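4-methyl-5(B-hydroxyethyl)-thiazole monophosphate biosynthesis enzyme (Vibrio cholerae O1 biovar El Tor, PDB 3OT1) is of unknown function but belongs to the DJ-1/PfpI family and may act in hydroxyethylthiazole monophosphate biosynthesis. Local coordinates at residues L167-L171 and V186-L192; K105-C111 and H156-G162; V16-E22 and V50-V56; G126-T130 and V149-A153. One frame throughout, in Å; residues are numbered along the deposited sequence. Where two conformers were deposited one is given.

Contact 1. Residues L167-L171 and V186-L192; sequences LEFAL and VAAPMVL
L171 reaches from its helix into a pocket built by V186, A187, M190 and L192. Its CB already points at the opposite segment, and with CG beside the backbone N (chi1 -69°) the isobutyl fork opens over both halves of that segment. CD1 meets L192 CD2 tip to tip at 3.7 Å and lies 3.9 Å from A187 CB. The other branch, CD2, touches V186 CG1 at 3.9 Å and only brushes the selenium of M190. A187 suits its place because a single methyl lets the fork approach this backbone closely. This is the C-terminal helical layer flanking the central sheet of the DJ-1 fold: helix 166-178 lays one side on helix 180-187 and the 3-10 turn after it, while F169 on another side meets strands 106-110 and 157-160. One helical turn before L171, L167 splits its branches, CD1 going to M190 CE at 3.6 Å and CD2 to L192 CD1 at 3.8 Å. L167, M190 and L192 each have two conformers, and every contact given for them holds for one. M190, present as selenomethionine, bends at its last torsion (73°), which swings CE toward L167, and it also packs on the second chain of the assembly.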
# COMPACT_ATOMS: atom_id res chain seq x y z
N LEU A 167 1.40 -5.54 -4.65
CA LEU A 167 0.09 -5.92 -5.13
C LEU A 167 0.15 -7.21 -5.97
O LEU A 167 -0.65 -8.14 -5.79
CB LEU A 167 -0.48 -4.75 -5.90
CG LEU A 167 -1.90 -4.88 -6.40
CD1 LEU A 167 -2.81 -5.40 -5.32
CD2 LEU A 167 -2.38 -3.53 -6.94
N GLU A 168 1.12 -7.28 -6.88
CA GLU A 168 1.34 -8.47 -7.69
C GLU A 168 1.58 -9.69 -6.80
O GLU A 168 1.04 -10.76 -7.05
CB GLU A 168 2.55 -8.27 -8.61
CG GLU A 168 2.32 -7.25 -9.69
CD GLU A 168 3.63 -6.66 -10.18
OE1 GLU A 168 4.33 -7.34 -10.94
OE2 GLU A 168 3.97 -5.53 -9.78
N PHE A 169 2.37 -9.52 -5.76
CA PHE A 169 2.69 -10.57 -4.80
C PHE A 169 1.45 -11.04 -4.05
O PHE A 169 1.21 -12.26 -3.93
CB PHE A 169 3.75 -9.98 -3.85
CG PHE A 169 4.04 -10.74 -2.58
CD1 PHE A 169 4.79 -11.91 -2.59
CD2 PHE A 169 3.68 -10.21 -1.36
CE1 PHE A 169 5.15 -12.50 -1.42
CE2 PHE A 169 4.02 -10.83 -0.18
CZ PHE A 169 4.76 -11.98 -0.22
N ALA A 170 0.68 -10.11 -3.48
CA ALA A 170 -0.52 -10.48 -2.74
C ALA A 170 -1.54 -11.19 -3.64
O ALA A 170 -2.17 -12.16 -3.21
CB ALA A 170 -1.11 -9.27 -2.06
N LEU A 171 -1.70 -10.72 -4.86
CA LEU A 171 -2.61 -11.36 -5.81
C LEU A 171 -2.12 -12.76 -6.18
O LEU A 171 -2.94 -13.67 -6.31
CB LEU A 171 -2.80 -10.48 -7.03
CG LEU A 171 -3.60 -9.20 -6.75
CD1 LEU A 171 -3.40 -8.18 -7.88
CD2 LEU A 171 -5.07 -9.46 -6.46
N VAL A 186 -10.58 -10.29 -7.66
CA VAL A 186 -10.08 -9.33 -6.69
C VAL A 186 -9.21 -8.27 -7.39
O VAL A 186 -9.24 -7.08 -7.04
CB VAL A 186 -9.31 -10.06 -5.56
CG1 VAL A 186 -8.54 -9.07 -4.66
CG2 VAL A 186 -10.28 -10.92 -4.77
N ALA A 187 -8.45 -8.69 -8.39
CA ALA A 187 -7.57 -7.76 -9.10
C ALA A 187 -8.31 -6.72 -9.92
O ALA A 187 -7.84 -5.59 -10.05
CB ALA A 187 -6.60 -8.53 -10.02
N ALA A 188 -9.43 -7.06 -10.51
CA ALA A 188 -10.05 -6.19 -11.49
C ALA A 188 -10.32 -4.77 -10.93
O ALA A 188 -9.94 -3.77 -11.56
CB ALA A 188 -11.33 -6.84 -12.05
N PRO A 189 -10.92 -4.65 -9.74
CA PRO A 189 -11.16 -3.29 -9.18
C PRO A 189 -9.96 -2.52 -8.72
O PRO A 189 -10.09 -1.37 -8.29
CB PRO A 189 -11.97 -3.58 -7.91
CG PRO A 189 -12.48 -4.90 -8.08
CD PRO A 189 -11.54 -5.68 -8.91
N MSE A 190 -8.81 -3.08 -8.81
CA MSE A 190 -7.76 -2.43 -8.17
C MSE A 190 -7.00 -1.50 -9.14
O MSE A 190 -6.15 -0.76 -8.69
CB MSE A 190 -6.97 -3.48 -7.43
CG MSE A 190 -7.89 -4.28 -6.52
SE MSE A 190 -6.87 -5.51 -5.49
CE MSE A 190 -6.04 -4.27 -4.27
N VAL A 191 -7.35 -1.49 -10.43
CA VAL A 191 -6.75 -0.59 -11.44
C VAL A 191 -5.24 -0.85 -11.51
O VAL A 191 -4.41 0.06 -11.52
CB VAL A 191 -7.10 0.92 -11.26
CG1 VAL A 191 -6.91 1.65 -12.57
CG2 VAL A 191 -8.54 1.09 -10.76
N LEU A 192 -4.88 -2.13 -11.57
CA LEU A 192 -3.52 -2.54 -11.90
C LEU A 192 -3.13 -1.96 -13.25
O LEU A 192 -3.98 -1.71 -14.09
CB LEU A 192 -3.40 -4.06 -11.99
CG LEU A 192 -3.26 -4.85 -10.70
CD1 LEU A 192 -4.50 -4.80 -9.84
CD2 LEU A 192 -2.88 -6.29 -11.04

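Contact 2. Residues K105-C111 and H156-G162; sequences KLVAAIC and HLLTSQG
V107 and A109 alternate with L158 and S160 in a ladder of backbone hydrogen bonds that joins two parallel strands, whose segment axes approach to 4.7 Å and lie 11° from exactly parallel. V107 N donates to H156 O at 3.1 Å. L158 N returns a bond to V107 O at 2.9 Å, and A109 N to L158 O and S160 N to A109 O continue the series. The last rung, C111 N to S160 O at 3.0 Å, forms as the strand ends. CA-H...O contacts fill the gaps, A108 CA standing 3.1 Å from L158 O. Apolar packing occupies both faces. L106 CD1 and A108 CB reach L158 CB on the face covered by M173 of helix 166-178, where alanine leaves room for F169. On the other, A109, L157 and T159 lie against P114 and F118, V107 against F124. Among polar side chains, S160 OG is bonded to R148 O and T165 OG1, and T159 OG1 to T130 N. I110 CD1 ends 3.5 Å from G162 O. C111 then turns at positive phi (65°) between this strand and helix 113-119, the geometry of a nucleophile elbow, consistent with the reactive cysteine of the DJ-1 superfamily.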
# COMPACT_ATOMS: atom_id res chain seq x y z
N LYS A 105 2.81 -25.63 4.32
CA LYS A 105 2.04 -24.42 4.05
C LYS A 105 2.84 -23.38 3.33
O LYS A 105 4.03 -23.25 3.56
CB LYS A 105 1.53 -23.86 5.37
CG LYS A 105 0.48 -24.77 6.02
CD LYS A 105 0.15 -24.39 7.45
CE LYS A 105 -0.98 -25.28 7.96
NZ LYS A 105 -1.26 -25.05 9.39
N LEU A 106 2.15 -22.60 2.50
CA LEU A 106 2.77 -21.47 1.83
C LEU A 106 3.39 -20.49 2.82
O LEU A 106 2.73 -20.01 3.74
CB LEU A 106 1.71 -20.76 1.01
CG LEU A 106 2.19 -19.58 0.16
CD1 LEU A 106 3.20 -20.02 -0.92
CD2 LEU A 106 0.98 -18.86 -0.47
N VAL A 107 4.66 -20.18 2.56
CA VAL A 107 5.36 -19.07 3.18
C VAL A 107 5.67 -18.08 2.06
O VAL A 107 6.19 -18.46 1.01
CB VAL A 107 6.61 -19.53 3.92
CG1 VAL A 107 7.38 -18.30 4.43
CG2 VAL A 107 6.22 -20.48 5.06
N ALA A 108 5.32 -16.82 2.31
CA ALA A 108 5.47 -15.76 1.32
C ALA A 108 6.26 -14.63 1.96
O ALA A 108 6.00 -14.29 3.10
CB ALA A 108 4.08 -15.27 0.89
N ALA A 109 7.21 -14.05 1.25
CA ALA A 109 8.00 -12.96 1.79
C ALA A 109 8.44 -12.00 0.70
O ALA A 109 8.67 -12.39 -0.44
CB ALA A 109 9.23 -13.50 2.52
N ILE A 110 8.60 -10.73 1.07
CA ILE A 110 8.90 -9.70 0.11
C ILE A 110 10.05 -8.82 0.57
O ILE A 110 10.31 -8.69 1.76
CB ILE A 110 7.60 -8.87 -0.18
CG1 ILE A 110 7.74 -7.88 -1.35
CG2 ILE A 110 7.08 -8.20 1.08
CD1 ILE A 110 6.41 -7.39 -1.87
N CYS A 111 10.66 -8.17 -0.41
CA CYS A 111 11.61 -7.09 -0.17
C CYS A 111 12.88 -7.57 0.55
O CYS A 111 13.54 -8.47 0.07
CB CYS A 111 10.81 -5.99 0.56
SG CYS A 111 11.56 -4.46 1.00
N HIS A 156 7.12 -24.72 -1.30
CA HIS A 156 5.93 -23.90 -1.07
C HIS A 156 6.32 -22.47 -0.69
O HIS A 156 5.90 -21.97 0.36
CB HIS A 156 5.06 -24.50 0.04
CG HIS A 156 4.73 -25.93 -0.15
ND1 HIS A 156 5.34 -26.94 0.56
CD2 HIS A 156 3.89 -26.54 -1.02
CE1 HIS A 156 4.87 -28.11 0.16
NE2 HIS A 156 3.99 -27.89 -0.80
N LEU A 157 7.15 -21.84 -1.52
CA LEU A 157 7.74 -20.54 -1.18
C LEU A 157 7.44 -19.50 -2.26
O LEU A 157 7.73 -19.69 -3.43
CB LEU A 157 9.26 -20.68 -1.03
CG LEU A 157 9.98 -19.38 -0.70
CD1 LEU A 157 9.62 -18.89 0.70
CD2 LEU A 157 11.49 -19.52 -0.88
N LEU A 158 6.88 -18.37 -1.84
CA LEU A 158 6.60 -17.27 -2.75
C LEU A 158 7.43 -16.07 -2.31
O LEU A 158 7.33 -15.67 -1.14
CB LEU A 158 5.12 -16.91 -2.70
CG LEU A 158 4.67 -15.81 -3.68
CD1 LEU A 158 4.73 -16.33 -5.14
CD2 LEU A 158 3.27 -15.33 -3.31
N THR A 159 8.21 -15.49 -3.20
CA THR A 159 8.94 -14.30 -2.86
C THR A 159 8.73 -13.19 -3.89
O THR A 159 8.29 -13.43 -5.02
CB THR A 159 10.45 -14.59 -2.69
OG1 THR A 159 10.97 -15.21 -3.86
CG2 THR A 159 10.70 -15.42 -1.45
N SER A 160 9.01 -11.96 -3.47
CA SER A 160 8.82 -10.82 -4.34
C SER A 160 9.75 -9.69 -3.91
O SER A 160 10.43 -9.78 -2.91
CB SER A 160 7.35 -10.42 -4.34
OG SER A 160 7.00 -9.45 -5.31
N GLN A 161 9.80 -8.62 -4.69
CA GLN A 161 10.90 -7.65 -4.63
C GLN A 161 10.70 -6.38 -3.80
O GLN A 161 11.65 -5.96 -3.16
CB GLN A 161 11.30 -7.26 -6.05
CG GLN A 161 11.84 -8.43 -6.87
CD GLN A 161 12.57 -7.97 -8.10
OE1 GLN A 161 12.90 -6.79 -8.25
NE2 GLN A 161 12.88 -8.92 -8.98
N GLY A 162 9.56 -5.72 -3.83
CA GLY A 162 9.52 -4.41 -3.19
C GLY A 162 8.15 -3.80 -3.18
O GLY A 162 7.15 -4.41 -3.55

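Contact 3. Residues V16-E22 and V50-V56; sequences VAHGSEE and VQGSRGV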
# COMPACT_ATOMS: atom_id res chain seq x y z
N VAL A 16 4.36 -8.36 11.99
CA VAL A 16 4.84 -6.99 11.82
C VAL A 16 5.81 -6.67 12.94
O VAL A 16 5.70 -7.19 14.05
CB VAL A 16 3.66 -5.99 11.82
CG1 VAL A 16 2.80 -6.22 10.60
CG2 VAL A 16 2.84 -6.04 13.10
N ALA A 17 6.75 -5.79 12.65
CA ALA A 17 7.75 -5.36 13.62
C ALA A 17 8.02 -3.89 13.46
O ALA A 17 7.69 -3.27 12.45
CB ALA A 17 9.08 -6.14 13.42
N HIS A 18 8.66 -3.31 14.47
CA HIS A 18 9.23 -1.98 14.34
C HIS A 18 10.12 -1.97 13.11
O HIS A 18 11.01 -2.79 12.98
CB HIS A 18 10.02 -1.66 15.59
CG HIS A 18 10.59 -0.29 15.64
ND1 HIS A 18 11.61 0.05 16.50
CD2 HIS A 18 10.31 0.83 14.92
CE1 HIS A 18 11.92 1.32 16.32
NE2 HIS A 18 11.16 1.81 15.36
N GLY A 19 9.84 -1.08 12.18
CA GLY A 19 10.61 -1.00 10.97
C GLY A 19 10.08 -1.77 9.79
O GLY A 19 10.68 -1.72 8.71
N SER A 20 8.98 -2.50 9.96
CA SER A 20 8.35 -3.14 8.82
C SER A 20 7.90 -2.10 7.81
O SER A 20 7.50 -0.98 8.17
CB SER A 20 7.15 -3.99 9.24
OG SER A 20 7.55 -5.13 9.99
N GLU A 21 7.97 -2.47 6.54
CA GLU A 21 7.55 -1.60 5.44
C GLU A 21 6.02 -1.57 5.45
O GLU A 21 5.36 -2.59 5.21
CB GLU A 21 8.12 -2.08 4.12
CG GLU A 21 8.54 -0.95 3.17
CD GLU A 21 7.43 -0.04 2.81
OE1 GLU A 21 7.71 1.15 2.55
OE2 GLU A 21 6.27 -0.49 2.77
N GLU A 22 5.48 -0.41 5.81
CA GLU A 22 4.06 -0.32 6.08
C GLU A 22 3.20 -0.43 4.84
O GLU A 22 2.10 -0.98 4.93
CB GLU A 22 3.71 0.97 6.85
CG GLU A 22 4.28 2.25 6.27
CD GLU A 22 5.63 2.58 6.90
OE1 GLU A 22 6.61 1.93 6.52
OE2 GLU A 22 5.70 3.46 7.78
N VAL A 50 3.35 -1.26 16.53
CA VAL A 50 4.73 -1.08 16.13
C VAL A 50 4.79 0.00 15.09
O VAL A 50 3.87 0.17 14.28
CB VAL A 50 5.35 -2.41 15.63
CG1 VAL A 50 5.32 -3.47 16.75
CG2 VAL A 50 4.66 -2.91 14.35
N GLN A 51 5.88 0.74 15.06
CA GLN A 51 6.01 1.84 14.12
C GLN A 51 6.69 1.36 12.86
O GLN A 51 7.80 0.80 12.90
CB GLN A 51 6.76 3.00 14.75
CG GLN A 51 6.61 4.25 13.94
CD GLN A 51 6.96 5.51 14.68
OE1 GLN A 51 7.83 5.53 15.57
NE2 GLN A 51 6.28 6.60 14.31
N GLY A 52 6.03 1.52 11.72
CA GLY A 52 6.59 1.17 10.45
C GLY A 52 7.79 2.02 10.07
O GLY A 52 8.11 3.02 10.70
N SER A 53 8.45 1.58 9.01
CA SER A 53 9.68 2.19 8.53
C SER A 53 9.57 3.67 8.21
O SER A 53 10.57 4.38 8.32
CB SER A 53 10.16 1.41 7.30
OG SER A 53 9.25 1.49 6.20
N ARG A 54 8.40 4.12 7.78
CA ARG A 54 8.14 5.52 7.43
C ARG A 54 7.20 6.19 8.42
O ARG A 54 6.55 7.19 8.11
CB ARG A 54 7.64 5.65 5.98
CG ARG A 54 8.75 5.67 4.92
CD ARG A 54 9.43 4.33 4.77
NE ARG A 54 10.54 4.38 3.84
CZ ARG A 54 11.26 3.31 3.52
NH1 ARG A 54 10.92 2.12 3.98
NH2 ARG A 54 12.31 3.44 2.73
N GLY A 55 7.13 5.64 9.61
CA GLY A 55 6.46 6.28 10.72
C GLY A 55 5.02 5.85 10.93
O GLY A 55 4.42 6.24 11.93
N VAL A 56 4.45 5.06 10.02
CA VAL A 56 3.04 4.70 10.12
C VAL A 56 2.88 3.63 11.19
O VAL A 56 3.55 2.58 11.14
CB VAL A 56 2.51 4.21 8.75
CG1 VAL A 56 1.07 3.69 8.89
CG2 VAL A 56 2.58 5.34 7.73
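G19 N donates to Q51 O at 2.9 Å and S53 N to S20 O at 2.9 Å, two backbone bonds that tie a type II turn (A17 to S20) to a type I turn (G52 to G55). The first turn belongs to the loop joining strand 11-16 to helix 22-34 in the DJ-1 fold; the second closes the small antiparallel hairpin of strands 49-51 and 57-59. G19 suits its turn because its positive phi would jam a CB against the preceding carbonyl. At G52 a CB would collide with the carboxylate of E22. That carboxylate carries the contact. CG of E22 sits between the backbone N and carbonyl carbon (chi1 49°), and the bend that follows lays the acid inside the hairpin turn. S53 OG donates to OE1 at 2.7 Å, while OE2 accepts R54 N on its syn side at 2.8 Å and V56 N almost head-on at 3.0 Å. One hydroxyl and two backbone N-H groups thus grip a buried acid and would be expected to stabilise its negative charge. E21, the N-cap of helix 22-34, caps E24 N with OE2; its OE1 pairs with a basic side chain of the second chain, and with R54 NH1 it forms only a long salt bridge (3.6 Å), no N-H being aimed at it. At one end V50 CG2 packs on V16 CG2; V56 lies against CG of E22. H18 lies alongside Q51, its ring edge, CD2, in plane with Q51 O. R54 NH1 in turn donates to S53 OG, the hydroxyl that serves E22, at 2.8 Å.

Contact 4. Residues G126-T130 and V149-A153; sequences GARMT and VCYYA
Y152 lays one face of its ring against the peptide between A127 and R128. Here the loop after helix 113-119 passes over strand 149-152, the antiparallel edge strand of the central sheet in this DJ-1 fold. CG of Y152 stands anti to the backbone N (chi1 -174°), which carries the ring out along the loop toward G126. R128 N sits 3.5 Å above the ring plane, over its centre. A127 CA is nearer the rim, and its CH-pi contact measures 3.9 Å from CA to the centroid, 27° off the normal. The CB of A127 touches CD2 at 3.5 Å, and this small residue lets the backbone come close to the ring. R128 crosses the tyrosine at about a right angle: its CB and CG lie above the same face, near the CD1-CE1 rim, and the chain then bends at chi3 to lead the guanidinium away, its plane turned 62° from the ring. NH1 there makes a weak bond to L144 O. Two residues earlier, on the same side of the strand, C150 points its CB at the loop. Its SG lies 3.9 Å from R128 O and close to M129 CA, while T130 CG2 approaches C150 CB at 4.1 Å. T130 suits this spot because its methyl meets the cysteine while OG1 bonds to S145 O. V149 and Y151 face the other way, to helix 166-178. Between loop and strand sits a water in donating reach of R128 O at 2.8 Å and C150 O at 3.1 Å, though further acceptors compete for its two protons.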
# COMPACT_ATOMS: atom_id res chain seq x y z
N GLY A 126 18.38 -23.96 -0.59
CA GLY A 126 18.15 -24.63 -1.85
C GLY A 126 16.99 -24.10 -2.68
O GLY A 126 16.85 -24.49 -3.83
N ALA A 127 16.19 -23.18 -2.15
CA ALA A 127 15.04 -22.66 -2.89
C ALA A 127 15.44 -21.54 -3.83
O ALA A 127 16.31 -20.73 -3.50
CB ALA A 127 13.97 -22.13 -1.94
N ARG A 128 14.79 -21.49 -4.99
CA ARG A 128 14.83 -20.30 -5.83
C ARG A 128 14.03 -19.20 -5.15
O ARG A 128 12.93 -19.45 -4.63
CB ARG A 128 14.24 -20.58 -7.21
CG ARG A 128 15.02 -21.58 -8.02
CD ARG A 128 14.72 -21.51 -9.49
NE ARG A 128 14.90 -20.16 -10.04
CZ ARG A 128 16.07 -19.59 -10.35
NH1 ARG A 128 16.08 -18.35 -10.86
NH2 ARG A 128 17.23 -20.23 -10.19
N MSE A 129 14.58 -17.98 -5.15
CA MSE A 129 13.90 -16.84 -4.56
C MSE A 129 14.40 -15.56 -5.14
O MSE A 129 15.52 -15.46 -5.63
CB MSE A 129 14.05 -16.82 -3.04
CG MSE A 129 15.49 -16.70 -2.56
SE MSE A 129 15.66 -16.79 -0.63
CE MSE A 129 15.31 -18.66 -0.37
N THR A 130 13.52 -14.55 -5.03
CA THR A 130 13.89 -13.18 -5.31
C THR A 130 13.82 -12.38 -4.01
O THR A 130 13.48 -12.90 -2.94
CB THR A 130 13.02 -12.55 -6.42
OG1 THR A 130 13.65 -11.37 -6.91
CG2 THR A 130 11.62 -12.20 -5.98
N VAL A 149 7.74 -11.54 -9.10
CA VAL A 149 7.15 -12.51 -8.18
C VAL A 149 7.69 -13.90 -8.57
O VAL A 149 7.56 -14.30 -9.71
CB VAL A 149 5.62 -12.50 -8.26
CG1 VAL A 149 5.00 -13.53 -7.33
CG2 VAL A 149 5.04 -11.11 -7.95
N CYS A 150 8.31 -14.57 -7.61
CA CYS A 150 8.92 -15.87 -7.81
C CYS A 150 8.24 -16.93 -6.93
O CYS A 150 8.24 -16.81 -5.69
CB CYS A 150 10.40 -15.81 -7.46
SG CYS A 150 11.25 -17.42 -7.50
N TYR A 151 7.66 -17.97 -7.53
CA TYR A 151 7.12 -19.10 -6.81
C TYR A 151 8.03 -20.31 -6.99
O TYR A 151 8.39 -20.65 -8.12
CB TYR A 151 5.71 -19.43 -7.29
CG TYR A 151 5.11 -20.58 -6.51
CD1 TYR A 151 5.04 -20.54 -5.12
CD2 TYR A 151 4.61 -21.71 -7.14
CE1 TYR A 151 4.51 -21.57 -4.38
CE2 TYR A 151 4.04 -22.75 -6.39
CZ TYR A 151 4.00 -22.66 -5.01
OH TYR A 151 3.50 -23.67 -4.22
N TYR A 152 8.41 -20.91 -5.87
CA TYR A 152 9.22 -22.13 -5.86
C TYR A 152 8.39 -23.24 -5.19
O TYR A 152 8.29 -23.33 -3.97
CB TYR A 152 10.54 -21.89 -5.12
CG TYR A 152 11.47 -23.05 -5.18
CD1 TYR A 152 12.06 -23.42 -6.38
CD2 TYR A 152 11.75 -23.80 -4.05
CE1 TYR A 152 12.92 -24.51 -6.45
CE2 TYR A 152 12.62 -24.87 -4.12
CZ TYR A 152 13.19 -25.22 -5.31
OH TYR A 152 14.05 -26.30 -5.35
N ALA A 153 7.77 -24.06 -6.02
CA ALA A 153 6.74 -24.98 -5.55
C ALA A 153 7.29 -26.04 -4.61
O ALA A 153 6.62 -26.43 -3.67
CB ALA A 153 6.04 -25.64 -6.74
O HOH W 1 10.59 -17.97 -4.04

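Contact 2 lies deepest, about 5 Å from the chain centre to its own centre, and is the backbone-bonded core of the central sheet. Contacts 1 and 4 adjoin it: F169 of helix 166-178 packs on S160 and A108, while C150 and Y152 of strand 149-152 probably hydrogen-bond to T159 and L157, where H156 and L157 form a G1 bulge opposite Y152. Contact 1, though buried, is purely apolar, joining helices beside the sheet. Contact 4 is partly exposed and mixes a CH-pi contact and peptide-over-ring packing with a water. Contact 3, across the centre from contact 4, relies instead on a carboxylate binding a turn. Contacts 1 and 3 meet the second chain broadly, contact 2 through Q161; contact 4 does not touch it.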